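Local coordinates for protein iron aquisition yersiniabactin synthesis enzyme, YbtT (Escherichia coli, PDB 6BA9) that acts as a low-specificity type II thioesterase, probably hydrolysing thioester-bound groups, and maintains production of the metallophore yersiniabactin, at residues A[21-26]-A[167-172]; A[116-121]-A[207-212]. The protein carries 1 engineered substitution. All coordinates share one frame; numbering follows the deposited sequence.

Following the chain from the N terminus, contact 1 starts in the loop that leaves strand 16-20, and contact 2 starts in the loop that leaves strand 112-116. Helix 155-174 then returns to segment 21-26 and closes the long loop of contact 1. Segment 207-212, just after helix 203-207, closes contact 2. The segments alternate, so the two loops cross; their centres lie about 18 Å apart and their nearest atoms about 5 Å. Contact 1 ties a helix inserted between strands 112-116 and 190-195 to the loop after strand 16-20, while contact 2 joins the loop after strand 112-116 to the connection leading into edge strand 216-222.

Contact 1 of 2, residues A[21-26]-A[167-172]; sequences PFAGGS and ADFYAT
Asp168 CG stands anti to its own carbonyl carbon (chi1 -70°), and the Asp168 carboxylate thereby extends from helix 155-174 to the turn containing Gly24. In Phe169 a related first torsion of -85° swings the phenyl ring back to the same loop, where one face receives the methyl of Ala23.

The polar half is one hydrogen bond, somewhat bent: Gly24 N donates to Asp168 OD2 at 2.8 Å, and OD2 receives it on its anti lone pair, the one directed away from the other carboxylate oxygen. Arg51 NH1 forms a salt bridge to the same oxygen, so OD2 is gripped by both a neutral amide and a guanidinium; this positive neighbour would be expected to stabilise the charged carboxylate. The same Arg51 NH1 makes a weak hydrogen bond to Gly25 O and so bridges helix and turn.

The apolar half centres on Ala23. Its CB sits over the Phe169 ring, 3.7 Å from Phe169 CE2 and displaced toward that rim, in a CH-pi contact only 18° off the ring normal. Next to it, Ala23 CB meets Asp168 CB at 3.9 Å, so the methyl rests on two consecutive helix residues. Met91, at the start of helix 91-105, also packs against Ala23 and Asp168.

Phe22 to Gly25 form a type II beta turn, closed by Gly25 N donating to Phe22 O at 2.8 Å, with Gly24 taking the positive phi of its third position. The turn directs the Gly24 N-H at the helix. In the alpha/beta-hydrolase fold of the thioesterase family, this loop after strand 16-20 borders the active site; by analogy with relatives, its backbone probably helps form the oxyanion hole, alongside the nucleophile elbow leading into helix 91-105.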
ATOM      1  N   PRO A  21      -2.572   2.841   0.083  1.00 12.02           N
ATOM      2  CA  PRO A  21      -1.663   3.811   0.696  1.00 11.37           C
ATOM      3  C   PRO A  21      -1.036   3.306   1.997  1.00 13.70           C
ATOM      4  O   PRO A  21      -1.413   2.278   2.569  1.00 13.37           O
ATOM      5  CB  PRO A  21      -2.588   5.000   0.951  1.00 14.55           C
ATOM      6  CG  PRO A  21      -3.892   4.378   1.255  1.00 13.39           C
ATOM      7  CD  PRO A  21      -3.980   3.218   0.278  1.00 12.28           C
ATOM      8  N   PHE A  22      -0.049   4.067   2.464  1.00 12.99           N
ATOM      9  CA  PHE A  22       0.598   3.835   3.744  1.00 12.95           C
ATOM     10  C   PHE A  22      -0.313   4.277   4.902  1.00 13.07           C
ATOM     11  O   PHE A  22      -1.362   4.914   4.714  1.00 14.36           O
ATOM     12  CB  PHE A  22       1.944   4.569   3.780  1.00 14.38           C
ATOM     13  CG  PHE A  22       1.870   5.994   3.290  1.00 16.49           C
ATOM     14  CD1 PHE A  22       2.236   6.315   1.995  1.00 16.18           C
ATOM     15  CD2 PHE A  22       1.402   7.001   4.124  1.00 17.31           C
ATOM     16  CE1 PHE A  22       2.154   7.636   1.534  1.00 20.59           C
ATOM     17  CE2 PHE A  22       1.319   8.320   3.666  1.00 21.89           C
ATOM     18  CZ  PHE A  22       1.693   8.624   2.380  1.00 19.34           C
ATOM     19  N   ALA A  23       0.090   3.907   6.112  1.00 12.92           N
ATOM     20  CA  ALA A  23      -0.663   4.281   7.309  1.00 12.32           C
ATOM     21  C   ALA A  23      -0.689   5.795   7.442  1.00 15.45           C
ATOM     22  O   ALA A  23       0.331   6.469   7.265  1.00 16.42           O
ATOM     23  CB  ALA A  23      -0.014   3.671   8.549  1.00 15.57           C
ATOM     24  N   GLY A  24      -1.869   6.330   7.741  1.00 14.94           N
ATOM     25  CA  GLY A  24      -2.074   7.755   7.750  1.00 17.56           C
ATOM     26  C   GLY A  24      -2.240   8.356   6.379  1.00 17.42           C
ATOM     27  O   GLY A  24      -2.445   9.576   6.270  1.00 19.46           O
ATOM     28  N   GLY A  25      -2.157   7.553   5.323  1.00 16.52           N
ATOM     29  CA  GLY A  25      -2.317   8.078   3.987  1.00 16.00           C
ATOM     30  C   GLY A  25      -3.750   8.481   3.688  1.00 17.51           C
ATOM     31  O   GLY A  25      -4.715   8.008   4.295  1.00 17.85           O
ATOM     32  N   SER A  26      -3.883   9.366   2.704  1.00 17.19           N
ATOM     33  CA  SER A  26      -5.174   9.860   2.232  1.00 16.53           C
ATOM     34  C   SER A  26      -4.927  10.470   0.863  1.00 17.18           C
ATOM     35  O   SER A  26      -3.788  10.546   0.406  1.00 17.95           O
ATOM     36  CB  SER A  26      -5.773  10.877   3.195  1.00 18.28           C
ATOM     37  OG  SER A  26      -4.974  12.057   3.228  1.00 19.98           O
ATOM     38  N   ALA A 167      -5.571   3.986  14.634  1.00 12.87           N
ATOM     39  CA  ALA A 167      -6.257   2.846  14.028  1.00 13.71           C
ATOM     40  C   ALA A 167      -5.401   2.222  12.929  1.00 12.76           C
ATOM     41  O   ALA A 167      -5.202   1.003  12.889  1.00 12.95           O
ATOM     42  CB  ALA A 167      -7.615   3.280  13.479  1.00 14.97           C
ATOM     43  N   ASP A 168      -4.863   3.059  12.043  1.00 12.44           N
ATOM     44  CA  ASP A 168      -4.046   2.558  10.943  1.00 11.55           C
ATOM     45  C   ASP A 168      -2.802   1.845  11.483  1.00 11.77           C
ATOM     46  O   ASP A 168      -2.452   0.745  11.038  1.00 12.93           O
ATOM     47  CB  ASP A 168      -3.576   3.698  10.026  1.00 12.94           C
ATOM     48  CG  ASP A 168      -4.680   4.341   9.191  1.00 13.41           C
ATOM     49  OD1 ASP A 168      -5.862   3.956   9.247  1.00 14.19           O
ATOM     50  OD2 ASP A 168      -4.318   5.306   8.469  1.00 14.39           O
ATOM     51  N   PHE A 169      -2.091   2.489  12.422  1.00 12.48           N
ATOM     52  CA  PHE A 169      -0.863   1.899  12.943  1.00 13.13           C
ATOM     53  C   PHE A 169      -1.136   0.641  13.766  1.00 12.45           C
ATOM     54  O   PHE A 169      -0.342  -0.312  13.726  1.00 13.63           O
ATOM     55  CB  PHE A 169      -0.033   2.950  13.681  1.00 13.03           C
ATOM     56  CG  PHE A 169       0.846   3.754  12.766  1.00 12.37           C
ATOM     57  CD1 PHE A 169       2.109   3.301  12.460  1.00 16.38           C
ATOM     58  CD2 PHE A 169       0.417   4.944  12.221  1.00 13.68           C
ATOM     59  CE1 PHE A 169       2.919   4.030  11.607  1.00 15.90           C
ATOM     60  CE2 PHE A 169       1.250   5.661  11.362  1.00 14.58           C
ATOM     61  CZ  PHE A 169       2.473   5.198  11.085  1.00 14.95           C
ATOM     62  N   TYR A 170      -2.253   0.605  14.488  1.00 13.11           N
ATOM     63  CA  TYR A 170      -2.621  -0.631  15.175  1.00 13.22           C
ATOM     64  C   TYR A 170      -2.867  -1.755  14.169  1.00 13.22           C
ATOM     65  O   TYR A 170      -2.375  -2.878  14.344  1.00 14.03           O
ATOM     66  CB  TYR A 170      -3.827  -0.441  16.102  1.00 12.45           C
ATOM     67  CG  TYR A 170      -4.187  -1.759  16.774  1.00 13.96           C
ATOM     68  CD1 TYR A 170      -5.072  -2.659  16.178  1.00 13.94           C
ATOM     69  CD2 TYR A 170      -3.583  -2.132  17.956  1.00 16.41           C
ATOM     70  CE1 TYR A 170      -5.342  -3.868  16.754  1.00 15.47           C
ATOM     71  CE2 TYR A 170      -3.867  -3.344  18.551  1.00 15.47           C
ATOM     72  CZ  TYR A 170      -4.729  -4.204  17.946  1.00 17.19           C
ATOM     73  OH  TYR A 170      -5.015  -5.428  18.523  1.00 19.73           O
ATOM     74  N   ALA A 171      -3.581  -1.461  13.085  1.00 12.25           N
ATOM     75  CA  ALA A 171      -3.818  -2.483  12.067  1.00 13.73           C
ATOM     76  C   ALA A 171      -2.508  -3.014  11.523  1.00 12.64           C
ATOM     77  O   ALA A 171      -2.318  -4.225  11.383  1.00 14.33           O
ATOM     78  CB  ALA A 171      -4.652  -1.900  10.932  1.00 13.36           C
ATOM     79  N   THR A 172      -1.605  -2.110  11.144  1.00 12.10           N
ATOM     80  CA  THR A 172      -0.414  -2.549  10.447  1.00 13.03           C
ATOM     81  C   THR A 172       0.566  -3.251  11.381  1.00 15.28           C
ATOM     82  O   THR A 172       1.288  -4.145  10.935  1.00 16.01           O
ATOM     83  CB  THR A 172       0.225  -1.364   9.693  1.00 12.58           C
ATOM     84  OG1 THR A 172       1.190  -1.853   8.759  1.00 14.86           O
ATOM     85  CG2 THR A 172       0.944  -0.413  10.609  1.00 12.58           C
TER

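Contact 2 of 2, residues A[116-121]-A[207-212]; sequences SGCHAP and DAWRQW
Pro121 inserts its CD between two indoles, Trp209 and Trp212, and these CH-pi contacts form the centre of the packing. Trp209 CG stands anti to its carbonyl carbon (chi1 -84°), which turns the indole toward segment 116-121. Pro121 CD stands 3.4 Å from the centroid of the Trp209 six-membered ring, 10° off its normal; on the same face of the indole, Ala120 CA lies above the five-membered ring. Toward Trp212, Pro121 CD sits over one face, 3.7 Å from the centroid of the five-membered ring. The proline ring runs roughly perpendicular to the Trp209 side chain and antiparallel to that of Trp212.

Simple apolar touching completes the seam: Pro121 CG reaches Trp209 CH2 at 3.4 Å, and Ala120 CB meets Ala208 CB at 3.7 Å, at the first residue of the short 3-10 segment 208-211. Phe97 of helix 91-105 meets Trp209 edge-to-face.

One hydrogen bond crosses: Trp209 NE1 donates to Cys118 O at 2.9 Å, with an N-H...O angle of 140°. The oxygen lies in the indole plane, whereas the donor stands well above the carbonyl plane, so the bond is bent and off the carbonyl lone pairs; with the face packing it helps set the ring's position. Trp212 NE1 hydrogen-bonds to His122 ND1, directly after segment 116-121.

In this buried seam both indole N-H groups thus have acceptors; with the CH-pi contacts this probably restricts the rotation of both rings against the loop after strand 112-116.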
ATOM      1  N   SER A 116       5.776  -2.732  -1.929  1.00 11.01           N
ATOM      2  CA  SER A 116       6.769  -1.675  -1.805  1.00 10.64           C
ATOM      3  C   SER A 116       6.988  -1.295  -0.342  1.00 11.90           C
ATOM      4  O   SER A 116       6.029  -1.056   0.403  1.00 10.92           O
ATOM      5  CB  SER A 116       6.253  -0.493  -2.611  1.00 11.09           C
ATOM      6  OG  SER A 116       7.091   0.646  -2.545  1.00 12.40           O
ATOM      7  N   GLY A 117       8.260  -1.188   0.060  1.00 12.91           N
ATOM      8  CA  GLY A 117       8.596  -0.566   1.323  1.00 12.38           C
ATOM      9  C   GLY A 117       7.888  -1.126   2.538  1.00 12.13           C
ATOM     10  O   GLY A 117       7.402  -0.352   3.380  1.00 12.74           O
ATOM     11  N   CYS A 118       7.863  -2.457   2.668  1.00 11.10           N
ATOM     12  CA  CYS A 118       7.146  -3.112   3.753  1.00 13.13           C
ATOM     13  C   CYS A 118       7.874  -4.385   4.135  1.00 13.02           C
ATOM     14  O   CYS A 118       8.292  -5.141   3.260  1.00 12.77           O
ATOM     15  CB  CYS A 118       5.736  -3.473   3.281  1.00 12.71           C
ATOM     16  SG  CYS A 118       4.631  -4.068   4.577  1.00 14.33           S
ATOM     17  N   HIS A 119       8.004  -4.617   5.440  1.00 12.80           N
ATOM     18  CA  HIS A 119       8.514  -5.891   5.921  1.00 13.23           C
ATOM     19  C   HIS A 119       7.520  -7.015   5.623  1.00 14.46           C
ATOM     20  O   HIS A 119       6.306  -6.807   5.491  1.00 12.78           O
ATOM     21  CB  HIS A 119       8.754  -5.829   7.428  1.00 13.99           C
ATOM     22  CG  HIS A 119       7.512  -5.540   8.196  1.00 13.88           C
ATOM     23  ND1 HIS A 119       6.992  -4.268   8.306  1.00 16.82           N
ATOM     24  CD2 HIS A 119       6.653  -6.358   8.840  1.00 13.12           C
ATOM     25  CE1 HIS A 119       5.866  -4.320   8.994  1.00 14.73           C
ATOM     26  NE2 HIS A 119       5.640  -5.573   9.341  1.00 15.14           N
ATOM     27  N   ALA A 120       8.041  -8.234   5.547  1.00 13.31           N
ATOM     28  CA  ALA A 120       7.224  -9.391   5.216  1.00 13.02           C
ATOM     29  C   ALA A 120       6.293  -9.782   6.372  1.00 13.53           C
ATOM     30  O   ALA A 120       6.536  -9.409   7.530  1.00 14.03           O
ATOM     31  CB  ALA A 120       8.141 -10.553   4.893  1.00 13.51           C
ATOM     32  N   PRO A 121       5.219 -10.544   6.087  1.00 12.93           N
ATOM     33  CA  PRO A 121       4.196 -10.798   7.125  1.00 12.50           C
ATOM     34  C   PRO A 121       4.630 -11.681   8.290  1.00 15.86           C
ATOM     35  O   PRO A 121       3.919 -11.681   9.302  1.00 17.14           O
ATOM     36  CB  PRO A 121       3.035 -11.430   6.345  1.00 12.94           C
ATOM     37  CG  PRO A 121       3.229 -10.955   4.933  1.00 14.63           C
ATOM     38  CD  PRO A 121       4.720 -10.917   4.752  1.00 14.43           C
ATOM     39  N   ASP A 207      13.085  -8.215   1.274  1.00 13.19           N
ATOM     40  CA  ASP A 207      13.479  -9.451   0.612  1.00 14.34           C
ATOM     41  C   ASP A 207      12.785 -10.667   1.214  1.00 13.76           C
ATOM     42  O   ASP A 207      12.550 -11.662   0.511  1.00 14.34           O
ATOM     43  CB  ASP A 207      15.000  -9.610   0.731  1.00 14.93           C
ATOM     44  CG  ASP A 207      15.519 -10.800  -0.042  1.00 15.23           C
ATOM     45  OD1 ASP A 207      15.356 -10.840  -1.270  1.00 15.45           O
ATOM     46  OD2 ASP A 207      16.094 -11.696   0.617  1.00 17.24           O
ATOM     47  N   ALA A 208      12.482 -10.621   2.514  1.00 13.46           N
ATOM     48  CA  ALA A 208      11.811 -11.717   3.200  1.00 13.57           C
ATOM     49  C   ALA A 208      10.429 -12.022   2.640  1.00 13.29           C
ATOM     50  O   ALA A 208       9.860 -13.091   2.936  1.00 13.20           O
ATOM     51  CB  ALA A 208      11.739 -11.393   4.681  1.00 15.54           C
ATOM     52  N   TRP A 209       9.874 -11.134   1.820  1.00 13.49           N
ATOM     53  CA  TRP A 209       8.612 -11.457   1.164  1.00 12.83           C
ATOM     54  C   TRP A 209       8.726 -12.655   0.231  1.00 15.12           C
ATOM     55  O   TRP A 209       7.703 -13.248  -0.132  1.00 13.40           O
ATOM     56  CB  TRP A 209       8.103 -10.261   0.378  1.00 12.78           C
ATOM     57  CG  TRP A 209       7.313  -9.235   1.176  1.00 11.62           C
ATOM     58  CD1 TRP A 209       7.785  -8.089   1.727  1.00 10.95           C
ATOM     59  CD2 TRP A 209       5.914  -9.266   1.457  1.00 11.96           C
ATOM     60  NE1 TRP A 209       6.772  -7.403   2.351  1.00 13.08           N
ATOM     61  CE2 TRP A 209       5.607  -8.106   2.193  1.00 13.26           C
ATOM     62  CE3 TRP A 209       4.896 -10.168   1.166  1.00 12.93           C
ATOM     63  CZ2 TRP A 209       4.316  -7.826   2.641  1.00 12.83           C
ATOM     64  CZ3 TRP A 209       3.617  -9.886   1.611  1.00 14.14           C
ATOM     65  CH2 TRP A 209       3.345  -8.723   2.335  1.00 13.62           C
ATOM     66  N   ARG A 210       9.939 -13.026  -0.174  1.00 13.26           N
ATOM     67  CA  ARG A 210      10.081 -14.173  -1.055  1.00 14.45           C
ATOM     68  C   ARG A 210       9.606 -15.457  -0.395  1.00 12.80           C
ATOM     69  O   ARG A 210       9.343 -16.431  -1.106  1.00 15.13           O
ATOM     70  CB  ARG A 210      11.526 -14.293  -1.553  1.00 14.33           C
ATOM     71  CG  ARG A 210      11.955 -13.139  -2.468  1.00 15.12           C
ATOM     72  CD  ARG A 210      13.363 -13.319  -3.062  1.00 15.72           C
ATOM     73  NE  ARG A 210      14.365 -13.351  -2.007  1.00 15.72           N
ATOM     74  CZ  ARG A 210      14.920 -14.450  -1.502  1.00 15.98           C
ATOM     75  NH1 ARG A 210      14.596 -15.636  -1.988  1.00 15.84           N
ATOM     76  NH2 ARG A 210      15.790 -14.336  -0.510  1.00 15.88           N
ATOM     77  N   GLN A 211       9.442 -15.474   0.925  1.00 13.52           N
ATOM     78  CA  GLN A 211       8.885 -16.639   1.604  1.00 12.27           C
ATOM     79  C   GLN A 211       7.423 -16.857   1.248  1.00 15.63           C
ATOM     80  O   GLN A 211       6.909 -17.975   1.404  1.00 14.85           O
ATOM     81  CB  GLN A 211       8.992 -16.480   3.123  1.00 15.50           C
ATOM     82  CG  GLN A 211      10.409 -16.361   3.687  1.00 13.60           C
ATOM     83  CD  GLN A 211      11.113 -17.682   3.729  1.00 14.90           C
ATOM     84  OE1 GLN A 211      10.472 -18.729   3.759  1.00 18.28           O
ATOM     85  NE2 GLN A 211      12.432 -17.646   3.735  1.00 15.70           N
ATOM     86  N   TRP A 212       6.744 -15.817   0.757  1.00 13.34           N
ATOM     87  CA  TRP A 212       5.293 -15.805   0.587  1.00 13.93           C
ATOM     88  C   TRP A 212       4.847 -15.811  -0.871  1.00 13.48           C
ATOM     89  O   TRP A 212       3.638 -15.857  -1.142  1.00 14.75           O
ATOM     90  CB  TRP A 212       4.740 -14.540   1.272  1.00 13.04           C
ATOM     91  CG  TRP A 212       4.940 -14.513   2.732  1.00 12.68           C
ATOM     92  CD1 TRP A 212       6.051 -14.106   3.409  1.00 13.25           C
ATOM     93  CD2 TRP A 212       4.002 -14.934   3.726  1.00 13.55           C
ATOM     94  NE1 TRP A 212       5.854 -14.237   4.764  1.00 13.34           N
ATOM     95  CE2 TRP A 212       4.606 -14.755   4.980  1.00 14.77           C
ATOM     96  CE3 TRP A 212       2.704 -15.453   3.670  1.00 15.43           C
ATOM     97  CZ2 TRP A 212       3.955 -15.054   6.164  1.00 14.46           C
ATOM     98  CZ3 TRP A 212       2.068 -15.750   4.845  1.00 15.26           C
ATOM     99  CH2 TRP A 212       2.689 -15.553   6.079  1.00 15.75           C
TER